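Local coordinates for putative hemin transport system, substrate-binding protein (Burkholderia cenocepacia, PDB 5Y8A) that probably binds heme in the periplasm and delivers it to a hemin transport system, with room for two stacked hemes in its cleft, at residues A[52-57]-A[71-76]; A[163-168]-A[190-195]. All coordinates share one frame; numbering follows the deposited sequence. Where two conformers were deposited one is given.

Overall arrangement
The chain has the build of the periplasmic binding proteins of the heme and siderophore class: two lobes, each with a four-stranded parallel sheet, bridged by the long helix 118-141. Contact 1 comes first along the chain and lies in the N-terminal lobe, where the loop 52-57 meets the end of strand 69-73. Contact 2 follows in the C-terminal lobe and pairs strands 163-166 and 191-193 of a small antiparallel sheet. Their centres are about 24 Å apart, and they do not touch. Two hemes sit in the cleft between the lobes; contact 1 supplies an iron ligand to one (chain C), contact 2 a grip on the propionates of the second (chain D).

Contact 1: A[52-57]-A[71-76]; sequences GYQRAL and LASAEA. With HEM (protoporphyrin IX containing Fe), chain C.
Ser73, where strand 69-73 ends, directs its small side chain at the loop 52-57, with OG 3.8 Å from OE1 of Gln54. A type I turn from Ser73 to Ala76 then brings Glu75 out over that loop. The carboxylate and the amide of Gln54 come together obliquely, their planes 87° apart, and OE2 of Glu75 lies 2.6 Å from Gln54 OE1. The stem of Glu75 does a separate job: its CB is 3.4 Å from NH2 of Arg55 and lies over one face of the guanidinium, whose opposite face carries the porphyrin of one heme (chain C), with C2C 3.2 Å above the centre of the plane. Arg55, a long chain ending in a flat cation, can thus slip between protein and heme. The turn closes at Ala76, small enough to let the backbones draw near: its CA-H faces O of Gln54, and CB meets CD1 of Leu57 at 4.2 Å. Ile11 of strand 6-11 also packs against both of these side chains.

Tyr53 OH binds the iron of the same heme at 2.1 Å. One face of its ring lies over the porphyrin near C1A and the opposite face takes Gln54 CG, both offset toward the rim of the tyrosine ring. With CG between the backbone N and the carbonyl carbon (chi1 68°), Gln54 lies over that ring, and its extended chain brings the amide to Tyr53 OH, where NE2 donates a nearly straight 3.1 Å hydrogen bond in the amide plane. Glutamine suits this place for that N-H donor. The site is layered: Tyr53 holds the metal, Gln54 fixes the ligand oxygen from the second shell, and Glu75 backs Arg55. An N-H donor and a nearby cation would be expected to stabilise electron density on that oxygen and temper its donation to iron.

Contact 2: A[163-168]-A[190-195]; sequences ALVAGQ and HYKPLT. With HEM (protoporphyrin IX containing Fe), chain D.
The Tyr191 ring lies with one face against Ala166, whose CA sits 3.5 Å above the ring plane, offset toward the rim, and whose CB is 3.3 Å from Tyr191 CE2. The small methyl of Ala166 lets the backbone come up close beneath the ring. Leu164 CD2 comes obliquely to the ring, 3.4 Å from Tyr191 CD2, the side chains crossing at about a right angle. At the ring edge, in its plane, is propionate oxygen O1A of the second heme (chain D), although its modelled separation from Tyr191 OH is too short to be trusted. Tyr191 CG stands anti to the carbonyl carbon (chi1 -75°), which sends the ring along the sheet surface to this propionate. The backbone holds that heme's other propionate: Tyr191 N donates to O1D at 3.2 Å, and His190 CB touches O2D.

Behind this, the strands run antiparallel. Val165 and Lys192 form a hydrogen-bonded pair, Val165 N to Lys192 O at 2.9 Å and Lys192 N to Val165 O at 3.2 Å. Past the strand ends, Gly167 N bonds His190 O and His190 N bonds Gln168 O. Pro193 faces Leu164 in a non-hydrogen-bonded pair, where its missing N-H costs nothing. Val165, on the face away from Tyr191, packs its CG1 on Leu194 CB at 3.8 Å; both side chains rest on Leu153 of strand 151-155. On the tyrosine face lies helix 171-178, whose Ala172 touches Ala166 and Tyr191, while Thr195 caps helix 196-202.

Contact 1: A[52-57]-A[71-76]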
loop_
_atom_site.group_PDB
_atom_site.type_symbol
_atom_site.label_atom_id
_atom_site.label_comp_id
_atom_site.label_asym_id
_atom_site.label_seq_id
_atom_site.Cartn_x
_atom_site.Cartn_y
_atom_site.Cartn_z
ATOM N N GLY A 52 -9.296 15.256 5.799
ATOM C CA GLY A 52 -9.910 14.756 4.591
ATOM C C GLY A 52 -9.154 13.579 3.993
ATOM O O GLY A 52 -8.051 13.220 4.406
ATOM N N TYR A 53 -9.798 12.946 3.025
ATOM C CA TYR A 53 -9.142 11.928 2.232
ATOM C C TYR A 53 -8.091 12.575 1.311
ATOM O O TYR A 53 -8.241 13.714 0.859
ATOM C CB TYR A 53 -10.196 11.130 1.444
ATOM C CG TYR A 53 -9.550 10.244 0.435
ATOM C CD1 TYR A 53 -8.695 9.227 0.836
ATOM C CD2 TYR A 53 -9.717 10.475 -0.915
ATOM C CE1 TYR A 53 -8.054 8.449 -0.077
ATOM C CE2 TYR A 53 -9.079 9.704 -1.841
ATOM C CZ TYR A 53 -8.263 8.694 -1.419
ATOM O OH TYR A 53 -7.602 7.981 -2.343
ATOM N N GLN A 54 -7.013 11.835 1.049
ATOM C CA GLN A 54 -5.852 12.377 0.339
ATOM C C GLN A 54 -6.180 13.045 -1.004
ATOM O O GLN A 54 -5.516 14.015 -1.382
ATOM C CB GLN A 54 -4.830 11.270 0.116
ATOM C CG GLN A 54 -5.276 10.187 -0.853
ATOM C CD GLN A 54 -4.230 9.109 -1.034
ATOM O OE1 GLN A 54 -3.094 9.260 -0.562
ATOM N NE2 GLN A 54 -4.610 7.995 -1.701
ATOM N N ARG A 55 -7.172 12.558 -1.746
ATOM C CA ARG A 55 -7.520 13.199 -3.008
ATOM C C ARG A 55 -8.671 14.197 -2.872
ATOM O O ARG A 55 -9.102 14.755 -3.878
ATOM C CB ARG A 55 -7.871 12.133 -4.061
ATOM C CG ARG A 55 -6.819 11.039 -4.190
ATOM C CD ARG A 55 -7.227 9.936 -5.170
ATOM N NE ARG A 55 -6.143 9.642 -6.106
ATOM C CZ ARG A 55 -5.068 8.914 -5.818
ATOM N NH1 ARG A 55 -4.912 8.381 -4.613
ATOM N NH2 ARG A 55 -4.140 8.724 -6.744
ATOM N N ALA A 56 -9.162 14.451 -1.660
ATOM C CA ALA A 56 -10.261 15.374 -1.427
ATOM C C ALA A 56 -9.914 16.275 -0.259
ATOM O O ALA A 56 -10.664 16.403 0.706
ATOM C CB ALA A 56 -11.582 14.642 -1.145
ATOM N N LEU A 57 -8.739 16.886 -0.323
ATOM C CA LEU A 57 -8.258 17.674 0.796
ATOM C C LEU A 57 -9.053 18.948 0.951
ATOM O O LEU A 57 -9.372 19.624 -0.026
ATOM C CB LEU A 57 -6.796 18.044 0.606
ATOM C CG LEU A 57 -5.888 16.845 0.679
ATOM C CD1 LEU A 57 -4.457 17.348 0.552
ATOM C CD2 LEU A 57 -6.134 16.108 1.994
ATOM N N LEU A 71 4.133 17.342 3.985
ATOM C CA LEU A 71 4.731 16.288 3.191
ATOM C C LEU A 71 3.579 15.545 2.530
ATOM O O LEU A 71 2.741 14.959 3.223
ATOM C CB LEU A 71 5.560 15.358 4.075
ATOM C CG LEU A 71 6.680 16.030 4.878
ATOM C CD1 LEU A 71 7.563 14.988 5.553
ATOM C CD2 LEU A 71 7.529 16.939 3.968
ATOM N N ALA A 72 3.507 15.605 1.208
ATOM C CA ALA A 72 2.329 15.151 0.496
ATOM C C ALA A 72 2.728 14.122 -0.542
ATOM O O ALA A 72 3.715 14.307 -1.262
ATOM C CB ALA A 72 1.608 16.317 -0.188
ATOM N N SER A 73 1.954 13.049 -0.641
ATOM C CA SER A 73 2.129 12.195 -1.800
ATOM C C SER A 73 1.766 12.984 -3.052
ATOM O O SER A 73 0.918 13.887 -3.025
ATOM C CB SER A 73 1.289 10.927 -1.680
ATOM O OG SER A 73 -0.090 11.228 -1.684
ATOM N N ALA A 74 2.464 12.681 -4.149
ATOM C CA ALA A 74 2.157 13.326 -5.422
ATOM C C ALA A 74 0.694 13.149 -5.810
ATOM O O ALA A 74 0.169 13.938 -6.597
ATOM C CB ALA A 74 3.079 12.777 -6.521
ATOM N N GLU A 75 0.026 12.146 -5.246
ATOM C CA GLU A 75 -1.387 11.881 -5.433
ATOM C C GLU A 75 -2.291 12.803 -4.614
ATOM O O GLU A 75 -3.513 12.717 -4.748
ATOM C CB GLU A 75 -1.666 10.418 -5.065
ATOM C CG GLU A 75 -0.418 9.654 -4.577
ATOM C CD GLU A 75 -0.669 8.820 -3.316
ATOM O OE1 GLU A 75 -0.231 7.650 -3.262
ATOM O OE2 GLU A 75 -1.295 9.346 -2.370
ATOM N N ALA A 76 -1.735 13.660 -3.762
ATOM C CA ALA A 76 -2.566 14.514 -2.918
ATOM C C ALA A 76 -3.307 15.528 -3.775
ATOM O O ALA A 76 -2.755 16.058 -4.736
ATOM C CB ALA A 76 -1.714 15.237 -1.878
HETATM C CHA HEM C . -11.389 6.526 -1.324
HETATM C CHB HEM C . -7.288 4.495 0.258
HETATM C CHC HEM C . -5.317 5.010 -4.138
HETATM C CHD HEM C . -9.474 6.916 -5.765
HETATM C C1A HEM C . -10.437 5.954 -0.495
HETATM C C2A HEM C . -10.560 5.728 0.942
HETATM C C3A HEM C . -9.430 5.164 1.369
HETATM C C4A HEM C . -8.553 5.017 0.227
HETATM C CMA HEM C . -9.089 4.740 2.815
HETATM C CAA HEM C . -11.798 6.070 1.816
HETATM C CBA HEM C . -11.462 7.171 2.825
HETATM C CGA HEM C . -12.566 7.244 3.844
HETATM O O1A HEM C . -12.340 6.780 4.997
HETATM O O2A HEM C . -13.669 7.753 3.494
HETATM C C1B HEM C . -6.387 4.512 -0.784
HETATM C C2B HEM C . -4.998 4.119 -0.685
HETATM C C3B HEM C . -4.448 4.271 -1.900
HETATM C C4B HEM C . -5.481 4.742 -2.801
HETATM C CMB HEM C . -4.332 3.653 0.635
HETATM C CAB HEM C . -3.001 3.987 -2.370
HETATM C CBB HEM C . -2.139 3.224 -1.685
HETATM C C1C HEM C . -6.276 5.559 -4.955
HETATM C C2C HEM C . -6.097 5.863 -6.354
HETATM C C3C HEM C . -7.244 6.402 -6.810
HETATM C C4C HEM C . -8.183 6.437 -5.710
HETATM C CMC HEM C . -4.764 5.579 -7.090
HETATM C CAC HEM C . -7.616 6.904 -8.225
HETATM C CBC HEM C . -6.776 6.846 -9.261
HETATM C C1D HEM C . -10.350 7.023 -4.704
HETATM C C2D HEM C . -11.655 7.642 -4.729
HETATM C C3D HEM C . -12.196 7.551 -3.506
HETATM C C4D HEM C . -11.246 6.855 -2.655
HETATM C CMD HEM C . -12.299 8.298 -5.969
HETATM C CAD HEM C . -13.597 8.084 -3.114
HETATM C CBD HEM C . -13.557 8.950 -1.856
HETATM C CGD HEM C . -14.633 8.497 -0.897
HETATM O O1D HEM C . -14.591 8.883 0.301
HETATM O O2D HEM C . -15.529 7.733 -1.333
HETATM N NA HEM C . -9.191 5.510 -0.894
HETATM N NB HEM C . -6.650 4.890 -2.090
HETATM N NC HEM C . -7.556 5.919 -4.594
HETATM N ND HEM C . -10.140 6.556 -3.424
HETATM FE FE HEM C . -8.318 6.038 -2.771
#

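Contact 2: A[163-168]-A[190-195]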
loop_
_atom_site.group_PDB
_atom_site.type_symbol
_atom_site.label_atom_id
_atom_site.label_comp_id
_atom_site.label_asym_id
_atom_site.label_seq_id
_atom_site.Cartn_x
_atom_site.Cartn_y
_atom_site.Cartn_z
ATOM N N ALA A 163 -16.126 -9.345 -8.886
ATOM C CA ALA A 163 -14.901 -8.905 -8.252
ATOM C C ALA A 163 -14.382 -7.661 -8.960
ATOM O O ALA A 163 -14.515 -7.527 -10.182
ATOM C CB ALA A 163 -13.862 -10.024 -8.278
ATOM N N LEU A 164 -13.850 -6.728 -8.168
ATOM C CA LEU A 164 -13.096 -5.583 -8.663
ATOM C C LEU A 164 -11.625 -5.934 -8.477
ATOM O O LEU A 164 -11.193 -6.243 -7.358
ATOM C CB LEU A 164 -13.470 -4.301 -7.913
ATOM C CG LEU A 164 -12.934 -2.932 -8.351
ATOM C CD1 LEU A 164 -13.859 -1.814 -7.867
ATOM C CD2 LEU A 164 -11.534 -2.674 -7.852
ATOM N N VAL A 165 -10.869 -5.913 -9.574
ATOM C CA VAL A 165 -9.638 -6.696 -9.686
ATOM C C VAL A 165 -8.547 -5.874 -10.359
ATOM O O VAL A 165 -8.803 -4.961 -11.146
ATOM C CB VAL A 165 -9.823 -8.022 -10.460
ATOM C CG1 VAL A 165 -10.890 -8.906 -9.800
ATOM C CG2 VAL A 165 -10.146 -7.754 -11.919
ATOM N N ALA A 166 -7.313 -6.248 -10.062
ATOM C CA ALA A 166 -6.141 -5.459 -10.396
ATOM C C ALA A 166 -5.493 -5.998 -11.663
ATOM O O ALA A 166 -5.093 -7.164 -11.709
ATOM C CB ALA A 166 -5.136 -5.483 -9.237
ATOM N N GLY A 167 -5.373 -5.141 -12.670
ATOM C CA GLY A 167 -4.565 -5.403 -13.844
ATOM C C GLY A 167 -3.144 -4.946 -13.634
ATOM O O GLY A 167 -2.622 -4.954 -12.513
ATOM N N GLN A 168 -2.511 -4.511 -14.717
ATOM C CA GLN A 168 -1.136 -4.059 -14.588
ATOM C C GLN A 168 -1.086 -2.622 -14.086
ATOM O O GLN A 168 -2.106 -1.953 -13.930
ATOM C CB GLN A 168 -0.398 -4.196 -15.914
ATOM C CG GLN A 168 0.119 -5.612 -16.133
ATOM C CD GLN A 168 -1.005 -6.627 -16.245
ATOM O OE1 GLN A 168 -1.694 -6.715 -17.269
ATOM N NE2 GLN A 168 -1.196 -7.405 -15.185
ATOM N N HIS A 190 -4.604 -0.766 -14.275
ATOM C CA HIS A 190 -5.459 -0.278 -13.193
ATOM C C HIS A 190 -6.558 -1.277 -12.863
ATOM O O HIS A 190 -6.380 -2.467 -13.096
ATOM C CB HIS A 190 -6.037 1.087 -13.575
ATOM C CG HIS A 190 -4.982 2.040 -14.061
ATOM N ND1 HIS A 190 -3.737 2.115 -13.484
ATOM C CD2 HIS A 190 -4.961 2.909 -15.098
ATOM C CE1 HIS A 190 -2.999 3.007 -14.122
ATOM N NE2 HIS A 190 -3.720 3.506 -15.106
ATOM N N TYR A 191 -7.692 -0.825 -12.333
ATOM C CA TYR A 191 -8.702 -1.760 -11.845
ATOM C C TYR A 191 -9.986 -1.719 -12.671
ATOM O O TYR A 191 -10.415 -0.651 -13.131
ATOM C CB TYR A 191 -9.045 -1.491 -10.385
ATOM C CG TYR A 191 -8.002 -1.937 -9.376
ATOM C CD1 TYR A 191 -6.837 -1.213 -9.180
ATOM C CD2 TYR A 191 -8.210 -3.062 -8.590
ATOM C CE1 TYR A 191 -5.894 -1.610 -8.244
ATOM C CE2 TYR A 191 -7.280 -3.467 -7.657
ATOM C CZ TYR A 191 -6.127 -2.736 -7.488
ATOM O OH TYR A 191 -5.234 -3.156 -6.558
ATOM N N LYS A 192 -10.617 -2.891 -12.809
ATOM C CA LYS A 192 -11.915 -3.060 -13.471
ATOM C C LYS A 192 -12.758 -4.113 -12.752
ATOM O O LYS A 192 -12.247 -4.820 -11.873
ATOM C CB LYS A 192 -11.728 -3.476 -14.932
ATOM C CG LYS A 192 -11.295 -4.925 -15.071
ATOM C CD LYS A 192 -11.665 -5.529 -16.420
ATOM C CE LYS A 192 -10.663 -5.178 -17.510
ATOM N NZ LYS A 192 -10.820 -6.090 -18.683
ATOM N N PRO A 193 -14.045 -4.230 -13.065
ATOM C CA PRO A 193 -14.810 -5.402 -12.622
ATOM C C PRO A 193 -14.488 -6.629 -13.468
ATOM O O PRO A 193 -14.065 -6.532 -14.621
ATOM C CB PRO A 193 -16.268 -4.964 -12.805
ATOM C CG PRO A 193 -16.210 -3.456 -12.756
ATOM C CD PRO A 193 -14.926 -3.114 -13.449
ATOM N N LEU A 194 -14.708 -7.806 -12.876
ATOM C CA LEU A 194 -14.250 -9.072 -13.446
ATOM C C LEU A 194 -15.398 -9.875 -14.052
ATOM O O LEU A 194 -16.412 -10.124 -13.388
ATOM C CB LEU A 194 -13.547 -9.924 -12.384
ATOM C CG LEU A 194 -13.276 -11.382 -12.785
ATOM C CD1 LEU A 194 -12.208 -11.472 -13.872
ATOM C CD2 LEU A 194 -12.907 -12.236 -11.567
ATOM N N THR A 195 -15.205 -10.322 -15.293
ATOM C CA THR A 195 -16.142 -11.210 -15.965
ATOM C C THR A 195 -15.817 -12.669 -15.658
ATOM O O THR A 195 -14.664 -13.029 -15.409
ATOM C CB THR A 195 -16.106 -11.001 -17.481
ATOM O OG1 THR A 195 -14.984 -11.703 -18.027
ATOM C CG2 THR A 195 -15.983 -9.526 -17.819
HETATM C CHA HEM D . -7.316 2.392 -5.510
HETATM C CHB HEM D . -7.760 1.354 -0.799
HETATM C CHC HEM D . -12.397 2.898 -0.496
HETATM C CHD HEM D . -11.889 3.970 -5.158
HETATM C C1A HEM D . -7.004 1.942 -4.242
HETATM C C2A HEM D . -5.755 1.344 -3.796
HETATM C C3A HEM D . -5.901 1.069 -2.488
HETATM C C4A HEM D . -7.231 1.473 -2.067
HETATM C CMA HEM D . -4.859 0.437 -1.548
HETATM C CAA HEM D . -4.496 1.090 -4.680
HETATM C CBA HEM D . -4.323 -0.405 -4.948
HETATM C CGA HEM D . -3.322 -0.784 -6.020
HETATM O O1A HEM D . -3.262 -2.002 -6.326
HETATM O O2A HEM D . -2.591 0.082 -6.572
HETATM C C1B HEM D . -9.009 1.724 -0.329
HETATM C C2B HEM D . -9.381 1.696 1.068
HETATM C C3B HEM D . -10.653 2.110 1.187
HETATM C C4B HEM D . -11.143 2.429 -0.148
HETATM C CMB HEM D . -8.426 1.244 2.194
HETATM C CAB HEM D . -11.427 2.219 2.527
HETATM C CBB HEM D . -12.695 2.650 2.608
HETATM C C1C HEM D . -12.676 3.393 -1.743
HETATM C C2C HEM D . -13.843 4.135 -2.183
HETATM C C3C HEM D . -13.670 4.429 -3.484
HETATM C C4C HEM D . -12.398 3.873 -3.891
HETATM C CMC HEM D . -15.030 4.529 -1.275
HETATM C CAC HEM D . -14.576 5.178 -4.498
HETATM C CBC HEM D . -15.883 5.421 -4.327
HETATM C C1D HEM D . -10.645 3.628 -5.621
HETATM C C2D HEM D . -10.254 3.799 -6.996
HETATM C C3D HEM D . -8.991 3.387 -7.125
HETATM C C4D HEM D . -8.549 2.921 -5.821
HETATM C CMD HEM D . -11.190 4.389 -8.075
HETATM C CAD HEM D . -8.176 3.359 -8.439
HETATM C CBD HEM D . -8.851 2.325 -9.361
HETATM C CGD HEM D . -8.200 2.230 -10.716
HETATM O O1D HEM D . -8.944 2.054 -11.730
HETATM O O2D HEM D . -6.944 2.341 -10.781
HETATM N NA HEM D . -7.871 1.995 -3.161
HETATM N NB HEM D . -10.111 2.181 -1.041
HETATM N NC HEM D . -11.816 3.254 -2.812
HETATM N ND HEM D . -9.593 3.080 -4.916
HETATM FE FE HEM D . -9.867 2.528 -2.842
#